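Local atomic coordinates of polyketide synthase PksR (Bacillus subtilis, PDB entry 4U3V), a protein that takes part in intermediate steps of the synthesis of the polyketide antibiotic bacillaene, with this piece being its double-hotdog enoyl-isomerase domain. Residues 32-37 against 92-97; 82-87 against 125-130; 172-177 against 186-191; 231-236 against 279-284; 247-252 against 265-270. All coordinates share one frame; numbering follows the deposited sequence.

From the N terminus, contact 1 comes first. It closes a long loop between strand 31-36 and the start of strand 94-102, with helix 56-69 inside that loop. Contact 2 crosses it: 82-87 lies between the segments of contact 1, and 125-130 lies beyond them. Both belong to the N-terminal hotdog and touch through Ile-87 against Ile-95 and Leu-97. The rest belong to the C-terminal hotdog. Contact 3 closes a short hairpin. Contact 4 then closes a longer loop, and contact 5, another hairpin, lies within that loop. Contacts 3 and 5 meet as neighbouring strands. Contacts 2 and 4 join the two hotdogs, where strands 75-83 and 230-239 run side by side.

Contact 1: 32-37 against 92-97; sequences QDQFTY and GETIEL
Residues 32-36 and 94-97 pair as antiparallel strands, at 160° between their directions and 4.6 Å between their axes. Asp-33 with Leu-97 and Phe-35 with Ile-95 are the hydrogen-bonded pairs. Past the strand end, Tyr-37 N adds a 3.1 Å bond to Glu-93 O. The polar face carries Gln-34, Thr-36, Thr-94 and Glu-96. Thr-36 OG1 and Thr-94 OG1 share a hydrogen bond of 3.2 Å, and either may donate. The extended side chains of Gln-34 and Glu-96 lie side by side and point the same way. Gln-34 NE2 sits 3.5 Å from the aliphatic Glu-96 CG, while the amide and carboxylate planes are turned 67° apart. Gln-34 OE1 comes 3.6 Å from the methyl Thr-94 CG2. A water donates to Glu-96 OE1 and, weakly, to Gln-32 OE1, while Gln-32 NE2 bonds Val-30 O. The other face is mostly apolar. There Leu-97 CD1 meets the edge of the Phe-35 ring, 3.9 Å from CD2. Strand 31-36 is at the edge within this chain, and Arg-115 of strand 108-116 forms a salt bridge with Glu-96. Helix 56-69, the central helix of this hotdog, packs against Phe-35 and Leu-97.

Contact 2: 82-87 against 125-130; sequences SYISPI and AAIGQC
The ring of Tyr-83 approaches Ala-126 obliquely, with CD1 4.4 Å from the Ala-126 CB methyl. Tyr-58 of helix 56-69 meets the same ring, with the two planes at about 55°. The contact lies in the N-terminal hotdog, where strand 121-132 pairs with strand 75-83. Ala-126 and Tyr-83 form a non-hydrogen-bonded antiparallel pair. Beside them Ser-82 and Ile-127 form a hydrogen-bonded pair. Ser-82 N reaches Ile-127 O at 2.8 Å, and Ile-127 N answers to Ser-82 O. Ile-127 is held with CG1 between its backbone N and carbonyl carbon (chi1 58°). This brings CG1 to 4.0 Å from Ser-82 CB and 4.0 Å from Ile-84 CD1. The Ile-84 and Ile-127 side chains cross at about a right angle. Farther along, Ile-87 CD1 touches Ala-125 CB at 3.9 Å. Ala-125 and Ala-126 both face Ile-112 of strand 108-116, which makes a classic beta bulge in strand 121-132. The chain turns a corner at Ala-125. Ala-125 O accepts Ile-84 N at 2.8 Å, from a donor 38° out of the carbonyl plane, and Ser-85 N more weakly. One oxygen thus holds two successive amides of the chain leaving strand 75-83. Ser-85 O is buried with no partner in the model. The polar bonding across the contact is all backbone to backbone, with apolar side-chain contacts beside it.

Contact 3: 172-177 against 186-191; sequences KTITHL and AKIRLP
Thr-175 and Lys-187 meet because of their first torsions. Thr-175 OG1 lies between its backbone N and carbonyl carbon (chi1 63°), and Lys-187 CG lies anti to its own N (chi1 -164°). This puts OG1 3.7 Å from Lys-187 CB, and the two side chains cross. The site is a classic beta bulge in the hairpin of strands 174-180 and 183-190, part of the C-terminal hotdog. Thr-175 and His-176 both face Lys-187, and the register shifts by one residue there. Lys-187 O receives Thr-175 N at 2.8 Å and His-176 N through a weak, longer bond. Thr-175 OG1 also bonds His-176 ND1 at 2.8 Å, with the donor undecided. The imidazole and the extended lysine chain lie side by side, pointing the same way, with His-176 ND1 3.7 Å from Lys-187 CD.

The opposite face of the hairpin is apolar. The Ile-174 and Ile-188 side chains cross obliquely, with Ile-174 CG1 4.1 Å from Ile-188 CG2. Leu-177 CD2 sits 3.6 Å from Ala-186 CB. Helix 205-219 packs on this face, with Leu-213 on Ile-174 and Ser-217 on Leu-177. Thr-173 OG1 bonds Ser-210 of the same helix. Arg-189 leads away from segment 172-177, and its NH1 forms a salt bridge with Asp-246. At the end away from the hairpin turn, Arg-189 N gives a 2.8 Å bond to Thr-173 O, in the carbonyl plane.

Contact 4: 231-236 against 279-284; sequences FGINDI and SGYSLK
The side chain of Ile-233 leads across to Tyr-281 and Ser-279, in a bulged antiparallel pair of the C-terminal hotdog. From CB it forks. The branch methyl CG2 lies 3.8 Å from Ser-279 O. The other branch runs alongside the tyrosine: CG1 sits over one face of the Tyr-281 ring, and the tip CD1 comes 4.0 Å from CE1. The two side chains lie side by side and point the same way. Tyr-281 reaches helix 205-219, where its OH bonds Thr-208 O. The pairing is broken by a classic beta bulge, in which Asn-234 and Asp-235 both face Ser-279. This hotdog meets the N-terminal one along strand 230-239, where Tyr-83 packs on Ile-233.

A second irregularity lies in the partner strand. Gly-280 and Tyr-281 both face Phe-263, a G1 bulge, and Gly-280 has a positive phi of 61°. The Asn-234 amide comes close, with ND2 3.7 Å from Gly-280 CA. At the other end Phe-231 N bonds Ser-282 O at 2.9 Å, and Phe-231 CB packs on Ser-282 CB. A water donates to both Gly-232 O and Ser-282 O, bridging the strands. Gly-280 O is gripped twice, from opposite faces of its carbonyl plane: Asn-234 N gives a 2.9 Å bond, and Ser-282 OG gives one of 3.2 Å.

Contact 5: 247-252 against 265-270; sequences CWLLIT and VDVINE
The bond from Leu-250 N to Asp-266 O, 2.9 Å long and in the carbonyl plane, is among the shortest polar bonds here. The reverse bond, Asp-266 N to Leu-250 O, completes the pair. Trp-248 and Ile-268 make a second hydrogen-bonded pair. Between them Leu-249 CA-H points at Asp-266 O, at a CA to O distance of 3.4 Å. The segments belong to the hairpin of strands 247-257 and 260-268.

On one face Leu-249 and Val-267 lie side by side, pointing the same way, with Leu-249 CD2 3.7 Å from Val-267 CG2. Ile-251 and Val-265 do the same, with CG1 against CG1 at 3.9 Å. Helix 205-219, the central helix of this hotdog, packs on Leu-249, Ile-251 and Val-267 through Ser-210, Ala-214, Ile-215 and Met-207. Val-265 rests on Tyr-278 of strand 274-283. Cys-247 SG touches Val-267 CG1 more loosely.

The other face carries Trp-248, Leu-250, Asp-266 and Ile-268. Leu-250 CB meets Ile-268 CD1 at 3.8 Å. Ile-268 O lies at the edge of the indole, near its plane, 4.2 Å from Trp-248 CD1. Helix 142-147 covers this side, touching Trp-248, Leu-250 and Ile-268. Asp-266 turns its carboxylate to a salt bridge with Lys-138. Across the hairpin, then, the hydrogen bonding is all backbone, while the side chains join by apolar packing and the one carboxylate of this face is paired elsewhere.

Contact 1: 32-37 against 92-97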
# COMPACT_ATOMS: atom_id res chain seq x y z
N GLN A 32 -15.05 8.29 3.17
CA GLN A 32 -15.80 7.06 2.93
C GLN A 32 -15.64 6.62 1.52
O GLN A 32 -15.46 7.46 0.61
CB GLN A 32 -17.30 7.22 3.26
CG GLN A 32 -17.97 8.38 2.57
CD GLN A 32 -19.33 8.71 3.18
OE1 GLN A 32 -20.30 7.98 2.96
NE2 GLN A 32 -19.38 9.74 4.04
N ASP A 33 -15.75 5.31 1.30
CA ASP A 33 -15.69 4.78 -0.06
C ASP A 33 -16.57 3.50 -0.05
O ASP A 33 -16.99 3.02 1.00
CB ASP A 33 -14.22 4.46 -0.46
CG ASP A 33 -14.00 4.40 -2.00
OD1 ASP A 33 -14.98 4.40 -2.79
OD2 ASP A 33 -12.82 4.34 -2.45
N GLN A 34 -16.82 2.95 -1.23
CA GLN A 34 -17.65 1.75 -1.35
C GLN A 34 -17.04 0.89 -2.44
O GLN A 34 -16.58 1.40 -3.47
CB GLN A 34 -19.08 2.08 -1.81
CG GLN A 34 -19.90 2.90 -0.87
CD GLN A 34 -21.38 2.78 -1.22
OE1 GLN A 34 -21.74 2.46 -2.34
NE2 GLN A 34 -22.22 3.05 -0.24
N PHE A 35 -17.08 -0.42 -2.24
CA PHE A 35 -16.47 -1.35 -3.21
C PHE A 35 -17.48 -2.44 -3.53
O PHE A 35 -18.08 -3.03 -2.63
CB PHE A 35 -15.21 -2.00 -2.62
CG PHE A 35 -14.11 -1.02 -2.42
CD1 PHE A 35 -13.29 -0.70 -3.48
CD2 PHE A 35 -14.00 -0.32 -1.22
CE1 PHE A 35 -12.27 0.27 -3.33
CE2 PHE A 35 -12.99 0.65 -1.08
CZ PHE A 35 -12.15 0.95 -2.13
N THR A 36 -17.68 -2.69 -4.81
CA THR A 36 -18.72 -3.65 -5.23
C THR A 36 -18.09 -4.92 -5.84
O THR A 36 -16.98 -4.90 -6.36
CB THR A 36 -19.70 -2.98 -6.21
OG1 THR A 36 -20.84 -3.82 -6.41
CG2 THR A 36 -19.04 -2.71 -7.53
N TYR A 37 -18.79 -6.04 -5.76
CA TYR A 37 -18.23 -7.33 -6.16
C TYR A 37 -17.65 -7.26 -7.56
O TYR A 37 -16.57 -7.80 -7.83
CB TYR A 37 -19.32 -8.42 -6.14
CG TYR A 37 -18.83 -9.81 -6.47
CD1 TYR A 37 -18.12 -10.56 -5.52
CD2 TYR A 37 -19.17 -10.42 -7.68
CE1 TYR A 37 -17.70 -11.85 -5.80
CE2 TYR A 37 -18.72 -11.71 -7.97
CZ TYR A 37 -18.00 -12.41 -7.03
OH TYR A 37 -17.61 -13.72 -7.26
N GLY A 92 -22.96 -9.99 -5.61
CA GLY A 92 -24.04 -9.05 -5.30
C GLY A 92 -23.82 -8.01 -4.21
O GLY A 92 -24.67 -7.14 -4.02
N GLU A 93 -22.75 -8.13 -3.44
CA GLU A 93 -22.52 -7.22 -2.29
C GLU A 93 -21.79 -5.92 -2.66
O GLU A 93 -20.96 -5.86 -3.61
CB GLU A 93 -21.74 -7.92 -1.17
CG GLU A 93 -22.48 -9.11 -0.57
CD GLU A 93 -21.71 -9.79 0.53
OE1 GLU A 93 -20.47 -9.59 0.65
OE2 GLU A 93 -22.39 -10.49 1.33
N THR A 94 -22.09 -4.89 -1.86
CA THR A 94 -21.34 -3.65 -1.90
C THR A 94 -20.96 -3.33 -0.47
O THR A 94 -21.83 -3.30 0.39
CB THR A 94 -22.17 -2.48 -2.50
OG1 THR A 94 -22.47 -2.75 -3.88
CG2 THR A 94 -21.37 -1.16 -2.44
N ILE A 95 -19.65 -3.21 -0.20
CA ILE A 95 -19.17 -2.92 1.15
C ILE A 95 -18.80 -1.45 1.30
O ILE A 95 -18.01 -0.94 0.52
CB ILE A 95 -17.89 -3.71 1.46
CG1 ILE A 95 -18.10 -5.21 1.25
CG2 ILE A 95 -17.38 -3.36 2.86
CD1 ILE A 95 -19.44 -5.71 1.73
N GLU A 96 -19.28 -0.82 2.38
CA GLU A 96 -18.97 0.57 2.68
C GLU A 96 -17.79 0.56 3.64
O GLU A 96 -17.77 -0.23 4.58
CB GLU A 96 -20.15 1.23 3.41
CG GLU A 96 -21.48 1.30 2.67
CD GLU A 96 -22.60 1.81 3.59
OE1 GLU A 96 -22.60 3.01 3.93
OE2 GLU A 96 -23.39 0.98 4.09
N LEU A 97 -16.83 1.46 3.41
CA LEU A 97 -15.77 1.74 4.34
C LEU A 97 -15.79 3.20 4.78
O LEU A 97 -16.09 4.07 4.01
CB LEU A 97 -14.40 1.47 3.70
CG LEU A 97 -13.97 0.01 3.69
CD1 LEU A 97 -14.76 -0.70 2.61
CD2 LEU A 97 -12.47 -0.06 3.45
O HOH W 1 -20.76 5.17 4.72

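Contact 2: 82-87 against 125-130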
# COMPACT_ATOMS: atom_id res chain seq x y z
N SER A 82 -2.19 -1.02 11.25
CA SER A 82 -2.30 -2.45 11.46
C SER A 82 -3.59 -2.95 10.80
O SER A 82 -4.61 -2.29 10.90
CB SER A 82 -2.33 -2.68 12.98
OG SER A 82 -2.80 -3.95 13.27
N TYR A 83 -3.51 -4.08 10.08
CA TYR A 83 -4.66 -4.63 9.34
C TYR A 83 -5.31 -5.65 10.25
O TYR A 83 -4.67 -6.60 10.72
CB TYR A 83 -4.23 -5.32 8.02
CG TYR A 83 -3.45 -4.39 7.08
CD1 TYR A 83 -3.56 -3.00 7.18
CD2 TYR A 83 -2.57 -4.91 6.13
CE1 TYR A 83 -2.81 -2.14 6.37
CE2 TYR A 83 -1.87 -4.07 5.28
CZ TYR A 83 -1.91 -2.71 5.45
OH TYR A 83 -1.18 -1.90 4.63
N ILE A 84 -6.57 -5.40 10.58
CA ILE A 84 -7.25 -6.15 11.62
C ILE A 84 -7.92 -7.40 11.06
O ILE A 84 -7.79 -8.51 11.60
CB ILE A 84 -8.27 -5.24 12.36
CG1 ILE A 84 -7.53 -4.15 13.10
CG2 ILE A 84 -9.12 -6.07 13.33
CD1 ILE A 84 -6.29 -4.65 13.81
N SER A 85 -8.64 -7.22 9.96
CA SER A 85 -9.54 -8.25 9.46
C SER A 85 -9.63 -8.10 7.95
O SER A 85 -9.82 -6.99 7.45
CB SER A 85 -10.92 -8.06 10.10
OG SER A 85 -11.91 -8.73 9.34
N PRO A 86 -9.46 -9.20 7.20
CA PRO A 86 -9.65 -9.06 5.76
C PRO A 86 -11.12 -8.82 5.45
O PRO A 86 -12.00 -9.29 6.19
CB PRO A 86 -9.21 -10.41 5.20
CG PRO A 86 -9.27 -11.36 6.37
CD PRO A 86 -9.05 -10.56 7.61
N ILE A 87 -11.39 -8.10 4.37
CA ILE A 87 -12.75 -7.89 3.93
C ILE A 87 -13.03 -8.72 2.70
O ILE A 87 -12.48 -8.47 1.64
CB ILE A 87 -13.00 -6.43 3.60
CG1 ILE A 87 -12.73 -5.56 4.83
CG2 ILE A 87 -14.40 -6.23 3.05
CD1 ILE A 87 -12.95 -4.09 4.54
N ALA A 125 -11.58 -2.74 10.10
CA ALA A 125 -10.74 -3.35 9.08
C ALA A 125 -9.27 -3.04 9.38
O ALA A 125 -8.38 -3.88 9.13
CB ALA A 125 -11.11 -2.78 7.71
N ALA A 126 -9.01 -1.81 9.83
CA ALA A 126 -7.62 -1.35 10.12
C ALA A 126 -7.60 -0.28 11.17
O ALA A 126 -8.58 0.43 11.34
CB ALA A 126 -6.95 -0.82 8.82
N ILE A 127 -6.46 -0.12 11.85
CA ILE A 127 -6.31 0.92 12.85
C ILE A 127 -4.93 1.50 12.68
O ILE A 127 -4.02 0.80 12.23
CB ILE A 127 -6.48 0.34 14.27
CG1 ILE A 127 -5.45 -0.76 14.53
CG2 ILE A 127 -7.89 -0.20 14.45
CD1 ILE A 127 -4.73 -0.66 15.87
N GLY A 128 -4.84 2.81 12.86
CA GLY A 128 -3.54 3.51 12.85
C GLY A 128 -3.57 4.83 13.60
O GLY A 128 -4.53 5.13 14.34
N GLN A 129 -2.57 5.67 13.33
CA GLN A 129 -2.49 7.00 13.89
C GLN A 129 -2.09 7.94 12.80
O GLN A 129 -1.47 7.53 11.81
CB GLN A 129 -1.44 7.04 15.00
CG GLN A 129 -1.82 6.19 16.21
CD GLN A 129 -0.71 6.13 17.24
OE1 GLN A 129 0.18 6.97 17.25
NE2 GLN A 129 -0.74 5.11 18.08
N CYS A 130 -2.46 9.21 12.91
CA CYS A 130 -1.87 10.18 12.01
C CYS A 130 -1.40 11.40 12.76
O CYS A 130 -1.81 11.61 13.90
CB CYS A 130 -2.78 10.56 10.84
SG CYS A 130 -4.36 11.33 11.32

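Contact 3: 172-177 against 186-191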
# COMPACT_ATOMS: atom_id res chain seq x y z
N LYS A 172 -1.33 -4.74 -12.23
CA LYS A 172 -0.05 -5.09 -12.87
C LYS A 172 0.71 -3.85 -13.34
O LYS A 172 0.74 -3.54 -14.53
CB LYS A 172 -0.29 -6.05 -14.03
CG LYS A 172 -0.95 -7.34 -13.58
CD LYS A 172 -0.92 -8.44 -14.63
CE LYS A 172 -1.43 -9.74 -14.02
NZ LYS A 172 -1.70 -10.79 -15.03
N THR A 173 1.33 -3.15 -12.39
CA THR A 173 1.90 -1.84 -12.63
C THR A 173 3.41 -1.89 -12.86
O THR A 173 4.02 -0.88 -13.16
CB THR A 173 1.67 -0.95 -11.41
OG1 THR A 173 2.21 -1.60 -10.26
CG2 THR A 173 0.18 -0.74 -11.17
N ILE A 174 4.02 -3.05 -12.65
CA ILE A 174 5.49 -3.08 -12.60
C ILE A 174 6.03 -3.25 -14.02
O ILE A 174 5.59 -4.14 -14.74
CB ILE A 174 5.97 -4.26 -11.77
CG1 ILE A 174 5.61 -3.99 -10.30
CG2 ILE A 174 7.48 -4.47 -11.94
CD1 ILE A 174 5.75 -5.21 -9.42
N THR A 175 6.98 -2.41 -14.41
CA THR A 175 7.61 -2.55 -15.75
C THR A 175 9.04 -3.06 -15.72
O THR A 175 9.50 -3.66 -16.70
CB THR A 175 7.56 -1.22 -16.53
OG1 THR A 175 8.32 -0.21 -15.83
CG2 THR A 175 6.12 -0.75 -16.65
N HIS A 176 9.77 -2.76 -14.66
CA HIS A 176 11.15 -3.25 -14.54
C HIS A 176 11.45 -3.62 -13.11
O HIS A 176 10.98 -2.95 -12.20
CB HIS A 176 12.13 -2.16 -14.95
CG HIS A 176 11.90 -1.62 -16.35
ND1 HIS A 176 10.92 -0.74 -16.63
CD2 HIS A 176 12.61 -1.81 -17.53
CE1 HIS A 176 10.98 -0.41 -17.93
NE2 HIS A 176 12.02 -1.06 -18.49
N LEU A 177 12.30 -4.63 -12.92
CA LEU A 177 12.80 -5.02 -11.58
C LEU A 177 14.31 -5.25 -11.63
O LEU A 177 14.79 -5.96 -12.50
CB LEU A 177 12.16 -6.34 -11.17
CG LEU A 177 10.65 -6.22 -10.92
CD1 LEU A 177 10.10 -7.61 -10.73
CD2 LEU A 177 10.44 -5.41 -9.65
N ALA A 186 12.15 -1.28 -8.31
CA ALA A 186 11.08 -1.53 -9.27
C ALA A 186 10.76 -0.21 -9.98
O ALA A 186 10.66 0.84 -9.33
CB ALA A 186 9.82 -2.04 -8.56
N LYS A 187 10.62 -0.26 -11.30
CA LYS A 187 9.97 0.86 -11.99
C LYS A 187 8.51 0.51 -12.20
O LYS A 187 8.18 -0.60 -12.64
CB LYS A 187 10.64 1.12 -13.34
CG LYS A 187 10.27 2.49 -13.90
CD LYS A 187 10.88 2.72 -15.26
CE LYS A 187 10.72 4.17 -15.69
NZ LYS A 187 11.30 4.29 -17.06
N ILE A 188 7.62 1.44 -11.86
CA ILE A 188 6.20 1.22 -12.04
C ILE A 188 5.55 2.27 -12.93
O ILE A 188 6.08 3.35 -13.12
CB ILE A 188 5.46 1.09 -10.69
CG1 ILE A 188 5.33 2.45 -9.98
CG2 ILE A 188 6.21 0.08 -9.81
CD1 ILE A 188 4.71 2.33 -8.58
N ARG A 189 4.38 1.93 -13.44
CA ARG A 189 3.53 2.89 -14.12
C ARG A 189 2.18 2.99 -13.42
O ARG A 189 1.45 2.00 -13.34
CB ARG A 189 3.39 2.49 -15.59
CG ARG A 189 2.29 3.20 -16.36
CD ARG A 189 2.85 3.92 -17.57
NE ARG A 189 2.12 5.17 -17.80
CZ ARG A 189 2.68 6.38 -17.84
NH1 ARG A 189 4.00 6.51 -17.75
NH2 ARG A 189 1.93 7.45 -18.01
N LEU A 190 1.90 4.16 -12.84
CA LEU A 190 0.60 4.46 -12.26
C LEU A 190 -0.30 5.16 -13.28
O LEU A 190 0.14 6.11 -13.95
CB LEU A 190 0.77 5.34 -11.04
CG LEU A 190 1.55 4.69 -9.90
CD1 LEU A 190 1.73 5.68 -8.77
CD2 LEU A 190 0.86 3.41 -9.45
N PRO A 191 -1.58 4.77 -13.33
CA PRO A 191 -2.47 5.18 -14.41
C PRO A 191 -3.09 6.56 -14.23
O PRO A 191 -2.58 7.37 -13.44
CB PRO A 191 -3.56 4.09 -14.42
CG PRO A 191 -3.55 3.51 -13.04
CD PRO A 191 -2.28 3.93 -12.33
O HOH W 2 7.41 2.59 -15.99

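Contact 4: 231-236 against 279-284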
# COMPACT_ATOMS: atom_id res chain seq x y z
N PHE A 231 0.55 -7.18 6.69
CA PHE A 231 0.12 -7.16 8.09
C PHE A 231 -0.08 -5.69 8.54
O PHE A 231 -0.91 -5.38 9.39
CB PHE A 231 1.26 -7.81 8.90
CG PHE A 231 1.00 -7.90 10.38
CD1 PHE A 231 0.38 -9.02 10.92
CD2 PHE A 231 1.50 -6.92 11.23
CE1 PHE A 231 0.20 -9.14 12.30
CE2 PHE A 231 1.30 -7.02 12.61
CZ PHE A 231 0.65 -8.13 13.14
N GLY A 232 0.66 -4.78 7.94
CA GLY A 232 0.50 -3.37 8.24
C GLY A 232 1.78 -2.65 7.92
O GLY A 232 2.63 -3.20 7.21
N ILE A 233 1.80 -1.35 8.22
CA ILE A 233 2.90 -0.44 7.87
C ILE A 233 3.23 0.43 9.11
O ILE A 233 2.38 1.16 9.60
CB ILE A 233 2.53 0.46 6.67
CG1 ILE A 233 1.99 -0.39 5.51
CG2 ILE A 233 3.73 1.36 6.29
CD1 ILE A 233 1.53 0.43 4.30
N ASN A 234 4.46 0.37 9.59
CA ASN A 234 4.84 1.13 10.81
C ASN A 234 4.82 2.66 10.67
O ASN A 234 4.45 3.38 11.63
CB ASN A 234 6.22 0.67 11.32
CG ASN A 234 6.20 -0.73 11.90
OD1 ASN A 234 5.15 -1.26 12.25
ND2 ASN A 234 7.38 -1.33 12.05
N ASP A 235 5.16 3.15 9.48
CA ASP A 235 5.19 4.59 9.21
C ASP A 235 5.02 4.89 7.73
O ASP A 235 5.68 4.29 6.87
CB ASP A 235 6.48 5.22 9.76
CG ASP A 235 6.39 6.74 9.88
OD1 ASP A 235 5.59 7.25 10.70
OD2 ASP A 235 7.13 7.44 9.15
N ILE A 236 4.23 5.92 7.42
CA ILE A 236 4.22 6.45 6.08
C ILE A 236 4.44 7.94 6.18
O ILE A 236 3.82 8.58 7.01
CB ILE A 236 2.84 6.22 5.40
CG1 ILE A 236 2.38 4.77 5.63
CG2 ILE A 236 2.90 6.66 3.93
CD1 ILE A 236 1.03 4.44 4.98
N SER A 279 8.03 2.95 6.04
CA SER A 279 9.00 2.27 6.88
C SER A 279 8.30 1.16 7.67
O SER A 279 7.13 1.28 8.08
CB SER A 279 9.73 3.31 7.77
OG SER A 279 9.32 3.22 9.11
N GLY A 280 8.96 -0.00 7.80
CA GLY A 280 8.32 -1.13 8.47
C GLY A 280 7.04 -1.58 7.78
O GLY A 280 6.02 -1.83 8.43
N TYR A 281 7.12 -1.70 6.46
CA TYR A 281 6.10 -2.38 5.68
C TYR A 281 6.19 -3.87 5.99
O TYR A 281 7.21 -4.53 5.67
CB TYR A 281 6.41 -2.08 4.21
CG TYR A 281 5.29 -2.34 3.23
CD1 TYR A 281 4.76 -1.25 2.48
CD2 TYR A 281 4.88 -3.62 2.93
CE1 TYR A 281 3.76 -1.47 1.53
CE2 TYR A 281 3.86 -3.84 1.98
CZ TYR A 281 3.35 -2.76 1.28
OH TYR A 281 2.33 -2.96 0.35
N SER A 282 5.14 -4.43 6.58
CA SER A 282 5.21 -5.74 7.26
C SER A 282 4.49 -6.81 6.48
O SER A 282 3.30 -6.62 6.13
CB SER A 282 4.49 -5.63 8.64
OG SER A 282 5.22 -4.77 9.50
N LEU A 283 5.16 -7.95 6.27
CA LEU A 283 4.57 -9.17 5.75
C LEU A 283 4.70 -10.27 6.80
O LEU A 283 5.76 -10.48 7.39
CB LEU A 283 5.25 -9.61 4.45
CG LEU A 283 4.77 -8.96 3.14
CD1 LEU A 283 5.08 -7.47 3.14
CD2 LEU A 283 5.44 -9.64 1.96
N LYS A 284 3.64 -11.04 6.95
CA LYS A 284 3.67 -12.26 7.74
C LYS A 284 3.98 -13.48 6.88
O LYS A 284 3.34 -13.67 5.83
CB LYS A 284 2.31 -12.44 8.43
CG LYS A 284 2.20 -13.70 9.27
CD LYS A 284 0.86 -13.75 9.99
CE LYS A 284 0.60 -15.12 10.60
NZ LYS A 284 1.26 -15.30 11.92
O HOH W 3 1.77 -4.55 4.88

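Contact 5: 247-252 against 265-270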
# COMPACT_ATOMS: atom_id res chain seq x y z
N CYS A 247 7.36 6.03 -11.87
CA CYS A 247 8.19 6.26 -10.74
C CYS A 247 8.84 4.94 -10.30
O CYS A 247 8.62 3.90 -10.94
CB CYS A 247 7.39 6.87 -9.58
SG CYS A 247 6.01 5.85 -9.02
N TRP A 248 9.75 5.07 -9.36
CA TRP A 248 10.56 3.94 -8.91
C TRP A 248 10.28 3.64 -7.45
O TRP A 248 9.92 4.52 -6.69
CB TRP A 248 12.03 4.28 -9.05
CG TRP A 248 12.47 4.48 -10.48
CD1 TRP A 248 12.35 5.65 -11.24
CD2 TRP A 248 13.11 3.51 -11.36
NE1 TRP A 248 12.83 5.45 -12.51
CE2 TRP A 248 13.31 4.20 -12.65
CE3 TRP A 248 13.46 2.18 -11.26
CZ2 TRP A 248 13.92 3.57 -13.74
CZ3 TRP A 248 14.13 1.58 -12.34
CH2 TRP A 248 14.35 2.26 -13.55
N LEU A 249 10.41 2.36 -7.08
CA LEU A 249 10.32 1.98 -5.64
C LEU A 249 11.66 1.32 -5.31
O LEU A 249 12.04 0.36 -5.97
CB LEU A 249 9.20 0.94 -5.44
CG LEU A 249 7.81 1.26 -5.99
CD1 LEU A 249 6.86 0.08 -5.73
CD2 LEU A 249 7.35 2.51 -5.27
N LEU A 250 12.32 1.78 -4.25
CA LEU A 250 13.56 1.17 -3.80
C LEU A 250 13.22 0.54 -2.45
O LEU A 250 12.84 1.24 -1.49
CB LEU A 250 14.65 2.24 -3.66
CG LEU A 250 15.95 1.77 -2.99
CD1 LEU A 250 16.46 0.50 -3.65
CD2 LEU A 250 16.99 2.88 -3.05
N ILE A 251 13.30 -0.78 -2.39
CA ILE A 251 12.75 -1.53 -1.25
C ILE A 251 13.89 -2.31 -0.60
O ILE A 251 14.65 -2.96 -1.28
CB ILE A 251 11.70 -2.51 -1.78
CG1 ILE A 251 10.57 -1.65 -2.39
CG2 ILE A 251 11.26 -3.48 -0.67
CD1 ILE A 251 9.52 -2.43 -3.13
N THR A 252 14.04 -2.14 0.71
CA THR A 252 15.12 -2.80 1.45
C THR A 252 14.57 -3.66 2.58
O THR A 252 13.73 -3.20 3.34
CB THR A 252 16.08 -1.74 2.00
OG1 THR A 252 16.66 -1.07 0.86
CG2 THR A 252 17.20 -2.39 2.78
N VAL A 265 10.56 1.31 2.21
CA VAL A 265 10.23 1.54 0.82
C VAL A 265 10.34 3.02 0.54
O VAL A 265 9.63 3.82 1.17
CB VAL A 265 8.77 1.14 0.49
CG1 VAL A 265 8.50 1.38 -0.99
CG2 VAL A 265 8.51 -0.32 0.84
N ASP A 266 11.22 3.39 -0.39
CA ASP A 266 11.27 4.79 -0.89
C ASP A 266 10.72 4.88 -2.30
O ASP A 266 11.11 4.17 -3.22
CB ASP A 266 12.71 5.33 -0.88
CG ASP A 266 13.25 5.62 0.53
OD1 ASP A 266 12.48 6.05 1.41
OD2 ASP A 266 14.48 5.51 0.72
N VAL A 267 9.78 5.82 -2.49
CA VAL A 267 9.24 6.06 -3.80
C VAL A 267 9.98 7.28 -4.38
O VAL A 267 10.10 8.27 -3.67
CB VAL A 267 7.75 6.46 -3.72
CG1 VAL A 267 7.23 6.59 -5.12
CG2 VAL A 267 6.97 5.38 -2.94
N ILE A 268 10.49 7.14 -5.59
CA ILE A 268 11.39 8.14 -6.19
C ILE A 268 10.84 8.60 -7.54
O ILE A 268 10.32 7.79 -8.31
CB ILE A 268 12.80 7.54 -6.37
CG1 ILE A 268 13.24 6.87 -5.07
CG2 ILE A 268 13.81 8.58 -6.87
CD1 ILE A 268 14.02 5.58 -5.28
N ASN A 269 10.90 9.90 -7.83
CA ASN A 269 10.43 10.39 -9.11
C ASN A 269 11.49 10.27 -10.20
O ASN A 269 12.56 9.69 -9.97
CB ASN A 269 9.91 11.83 -8.99
CG ASN A 269 10.99 12.80 -8.54
OD1 ASN A 269 12.19 12.50 -8.63
ND2 ASN A 269 10.58 13.96 -8.05
N GLU A 270 11.17 10.74 -11.40
CA GLU A 270 12.09 10.59 -12.52
C GLU A 270 13.16 11.68 -12.52
O GLU A 270 13.93 11.82 -13.47
CB GLU A 270 11.34 10.50 -13.85
CG GLU A 270 10.71 9.13 -14.07
CD GLU A 270 10.48 8.80 -15.54
OE1 GLU A 270 9.63 9.46 -16.17
OE2 GLU A 270 11.12 7.86 -16.05